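PDB 6X2Q: chitosanase from Gynuella sunshinyii YC6258, which probably hydrolyses chitosan as a glycoside hydrolase family 46 enzyme, and is seen here with a glucosamine oligosaccharide (chitotetraose) in its substrate cleft. Local coordinates for residues Leu54-Arg59 with Pro104-Val109. Residues are numbered along the deposited sequence; the frame is centred on the assembly and turned at random.
Sequences LEVIQR and PVFRQV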
ATOM      1  N   LEU A  54      -4.593  13.564   5.191  1.00 33.41           N
ATOM      2  CA  LEU A  54      -4.503  14.680   6.149  1.00 38.18           C
ATOM      3  C   LEU A  54      -3.063  14.822   6.639  1.00 38.90           C
ATOM      4  O   LEU A  54      -2.586  15.913   6.643  1.00 38.42           O
ATOM      5  CB  LEU A  54      -5.449  14.435   7.322  1.00 31.25           C
ATOM      6  CG  LEU A  54      -5.277  15.414   8.474  1.00 39.43           C
ATOM      7  CD1 LEU A  54      -5.776  16.787   8.088  1.00 38.84           C
ATOM      8  CD2 LEU A  54      -5.972  14.942   9.717  1.00 34.16           C
ATOM      9  N   GLU A  55      -2.421  13.731   7.023  1.00 34.20           N
ATOM     10  CA  GLU A  55      -1.065  13.833   7.525  1.00 37.43           C
ATOM     11  C   GLU A  55      -0.126  14.422   6.478  1.00 37.36           C
ATOM     12  O   GLU A  55       0.721  15.259   6.806  1.00 33.29           O
ATOM     13  CB  GLU A  55      -0.570  12.476   7.993  1.00 35.39           C
ATOM     14  CG  GLU A  55       0.739  12.606   8.704  1.00 42.38           C
ATOM     15  CD  GLU A  55       1.380  11.284   8.975  1.00 43.80           C
ATOM     16  OE1 GLU A  55       2.566  11.284   9.354  1.00 47.30           O
ATOM     17  OE2 GLU A  55       0.701  10.250   8.807  1.00 42.27           O
ATOM     18  N   VAL A  56      -0.273  14.015   5.213  1.00 33.22           N
ATOM     19  CA  VAL A  56       0.589  14.546   4.162  1.00 30.55           C
ATOM     20  C   VAL A  56       0.435  16.063   4.073  1.00 39.57           C
ATOM     21  O   VAL A  56       1.421  16.816   4.100  1.00 33.04           O
ATOM     22  CB  VAL A  56       0.276  13.861   2.818  1.00 28.91           C
ATOM     23  CG1 VAL A  56       0.963  14.574   1.673  1.00 29.85           C
ATOM     24  CG2 VAL A  56       0.676  12.372   2.845  1.00 32.47           C
ATOM     25  N   ILE A  57      -0.813  16.536   3.996  1.00 38.38           N
ATOM     26  CA  ILE A  57      -1.039  17.962   3.815  1.00 34.31           C
ATOM     27  C   ILE A  57      -0.629  18.722   5.064  1.00 35.80           C
ATOM     28  O   ILE A  57      -0.007  19.783   4.969  1.00 33.68           O
ATOM     29  CB  ILE A  57      -2.502  18.217   3.399  1.00 37.06           C
ATOM     30  CG1 ILE A  57      -2.718  17.636   1.998  1.00 34.68           C
ATOM     31  CG2 ILE A  57      -2.870  19.731   3.417  1.00 29.83           C
ATOM     32  CD1 ILE A  57      -4.173  17.532   1.561  1.00 34.91           C
ATOM     33  N   GLN A  58      -0.895  18.166   6.251  1.00 37.91           N
ATOM     34  CA  GLN A  58      -0.457  18.833   7.478  1.00 37.65           C
ATOM     35  C   GLN A  58       1.060  18.964   7.525  1.00 40.43           C
ATOM     36  O   GLN A  58       1.594  20.048   7.796  1.00 35.64           O
ATOM     37  CB  GLN A  58      -0.972  18.096   8.714  1.00 38.49           C
ATOM     38  CG  GLN A  58      -2.388  18.499   9.073  1.00 40.21           C
ATOM     39  CD  GLN A  58      -2.941  17.779  10.293  1.00 47.08           C
ATOM     40  OE1 GLN A  58      -2.489  16.685  10.656  1.00 45.94           O
ATOM     41  NE2 GLN A  58      -3.947  18.389  10.926  1.00 49.39           N
ATOM     42  N   ARG A  59       1.780  17.874   7.261  1.00 38.17           N
ATOM     43  CA  ARG A  59       3.232  17.977   7.297  1.00 38.06           C
ATOM     44  C   ARG A  59       3.726  18.958   6.245  1.00 37.41           C
ATOM     45  O   ARG A  59       4.643  19.741   6.502  1.00 36.30           O
ATOM     46  CB  ARG A  59       3.865  16.605   7.116  1.00 35.66           C
ATOM     47  CG  ARG A  59       3.444  15.671   8.218  1.00 46.41           C
ATOM     48  CD  ARG A  59       4.120  14.338   8.118  1.00 42.93           C
ATOM     49  NE  ARG A  59       5.535  14.455   8.406  1.00 55.42           N
ATOM     50  CZ  ARG A  59       6.342  13.413   8.536  1.00 52.13           C
ATOM     51  NH1 ARG A  59       5.854  12.190   8.414  1.00 48.28           N
ATOM     52  NH2 ARG A  59       7.630  13.594   8.793  1.00 56.36           N
ATOM     53  N   PRO A 104       9.026  18.922  -5.721  1.00 37.42           N
ATOM     54  CA  PRO A 104       9.743  17.779  -5.124  1.00 30.47           C
ATOM     55  C   PRO A 104       9.602  17.702  -3.621  1.00 34.40           C
ATOM     56  O   PRO A 104       9.723  16.608  -3.052  1.00 30.63           O
ATOM     57  CB  PRO A 104      11.206  18.024  -5.517  1.00 39.15           C
ATOM     58  CG  PRO A 104      11.197  19.144  -6.506  1.00 40.73           C
ATOM     59  CD  PRO A 104       9.951  19.910  -6.309  1.00 35.67           C
ATOM     60  N   VAL A 105       9.348  18.831  -2.954  1.00 32.51           N
ATOM     61  CA  VAL A 105       9.239  18.808  -1.499  1.00 36.44           C
ATOM     62  C   VAL A 105       7.940  18.131  -1.076  1.00 32.65           C
ATOM     63  O   VAL A 105       7.901  17.412  -0.068  1.00 32.42           O
ATOM     64  CB  VAL A 105       9.348  20.231  -0.918  1.00 35.27           C
ATOM     65  CG1 VAL A 105       9.217  20.183   0.596  1.00 33.86           C
ATOM     66  CG2 VAL A 105      10.669  20.902  -1.329  1.00 38.78           C
ATOM     67  N   PHE A 106       6.858  18.365  -1.828  1.00 31.67           N
ATOM     68  CA  PHE A 106       5.596  17.670  -1.576  1.00 31.09           C
ATOM     69  C   PHE A 106       5.743  16.173  -1.805  1.00 31.55           C
ATOM     70  O   PHE A 106       5.292  15.369  -0.985  1.00 31.44           O
ATOM     71  CB  PHE A 106       4.489  18.232  -2.467  1.00 31.56           C
ATOM     72  CG  PHE A 106       3.126  17.672  -2.160  1.00 37.16           C
ATOM     73  CD1 PHE A 106       2.540  17.876  -0.921  1.00 35.93           C
ATOM     74  CD2 PHE A 106       2.420  16.965  -3.115  1.00 34.69           C
ATOM     75  CE1 PHE A 106       1.283  17.360  -0.636  1.00 37.66           C
ATOM     76  CE2 PHE A 106       1.154  16.451  -2.836  1.00 33.08           C
ATOM     77  CZ  PHE A 106       0.591  16.643  -1.597  1.00 33.98           C
ATOM     78  N   ARG A 107       6.380  15.787  -2.917  1.00 28.12           N
ATOM     79  CA  ARG A 107       6.667  14.378  -3.164  1.00 34.48           C
ATOM     80  C   ARG A 107       7.495  13.786  -2.035  1.00 32.67           C
ATOM     81  O   ARG A 107       7.251  12.651  -1.605  1.00 31.55           O
ATOM     82  CB  ARG A 107       7.376  14.221  -4.510  1.00 33.54           C
ATOM     83  CG  ARG A 107       6.561  14.833  -5.664  1.00 35.76           C
ATOM     84  CD  ARG A 107       6.900  14.224  -7.013  1.00 35.01           C
ATOM     85  NE  ARG A 107       8.272  14.513  -7.427  1.00 39.36           N
ATOM     86  CZ  ARG A 107       8.658  15.638  -8.029  1.00 36.35           C
ATOM     87  NH1 ARG A 107       7.784  16.600  -8.296  1.00 38.19           N
ATOM     88  NH2 ARG A 107       9.920  15.803  -8.369  1.00 35.13           N
ATOM     89  N   GLN A 108       8.442  14.563  -1.506  1.00 29.69           N
ATOM     90  CA  GLN A 108       9.266  14.089  -0.396  1.00 32.76           C
ATOM     91  C   GLN A 108       8.422  13.815   0.843  1.00 31.66           C
ATOM     92  O   GLN A 108       8.629  12.807   1.529  1.00 31.31           O
ATOM     93  CB  GLN A 108      10.373  15.108  -0.089  1.00 28.47           C
ATOM     94  CG  GLN A 108      11.301  14.714   1.067  1.00 27.84           C
ATOM     95  CD  GLN A 108      12.061  13.414   0.795  1.00 35.22           C
ATOM     96  OE1 GLN A 108      12.797  13.309  -0.180  1.00 30.04           O
ATOM     97  NE2 GLN A 108      11.873  12.420   1.661  1.00 34.58           N
ATOM     98  N   VAL A 109       7.453  14.693   1.135  1.00 29.65           N
ATOM     99  CA  VAL A 109       6.539  14.455   2.253  1.00 27.76           C
ATOM    100  C   VAL A 109       5.784  13.141   2.053  1.00 28.77           C
ATOM    101  O   VAL A 109       5.598  12.361   2.995  1.00 25.56           O
ATOM    102  CB  VAL A 109       5.570  15.649   2.421  1.00 32.16           C
ATOM    103  CG1 VAL A 109       4.479  15.337   3.455  1.00 27.03           C
ATOM    104  CG2 VAL A 109       6.327  16.915   2.825  1.00 28.95           C
TER
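With CG1 of both Val56 (chi1 169°) and Val109 (chi1 172°) trans to the backbone nitrogen, and the Phe106 ring likewise swung opposite its own nitrogen (chi1 -174°), Val56 CG1 is brought against both the Phe106 ring and Val109 CG1. Val56 CG1 lies 3.6 Å from Phe106 CE1, with CZ slightly farther off; the methyl approaches the ring obliquely, and the two side chains cross at about a right angle. The same methyl is 4.0 Å from Val109 CG1, so this one branch of Val56 touches both Phe106 and Val109. Val109 CG1 also packs against the backbone, 3.5 Å from Val56 O, and reaches Arg59 CB at 3.9 Å. Arg59 thus adds its aliphatic root, while its guanidinium turns back along its own helix to a long salt bridge, NH1 to Glu55 OE1 at 3.5 Å. No hydrogen bond links the segments; the contact is apolar and mostly buried. Tyr60 and Trp97 each meet the Phe106 ring edge-to-face, and Val113, one turn beyond Val109, continues the packing on Val56. The arrangement is buried apolar helix-helix packing, away from the chain centre, joining helix 52-63 to the start of helix 104-129 within the largely helical, lysozyme-clan fold of family 46 chitosanases.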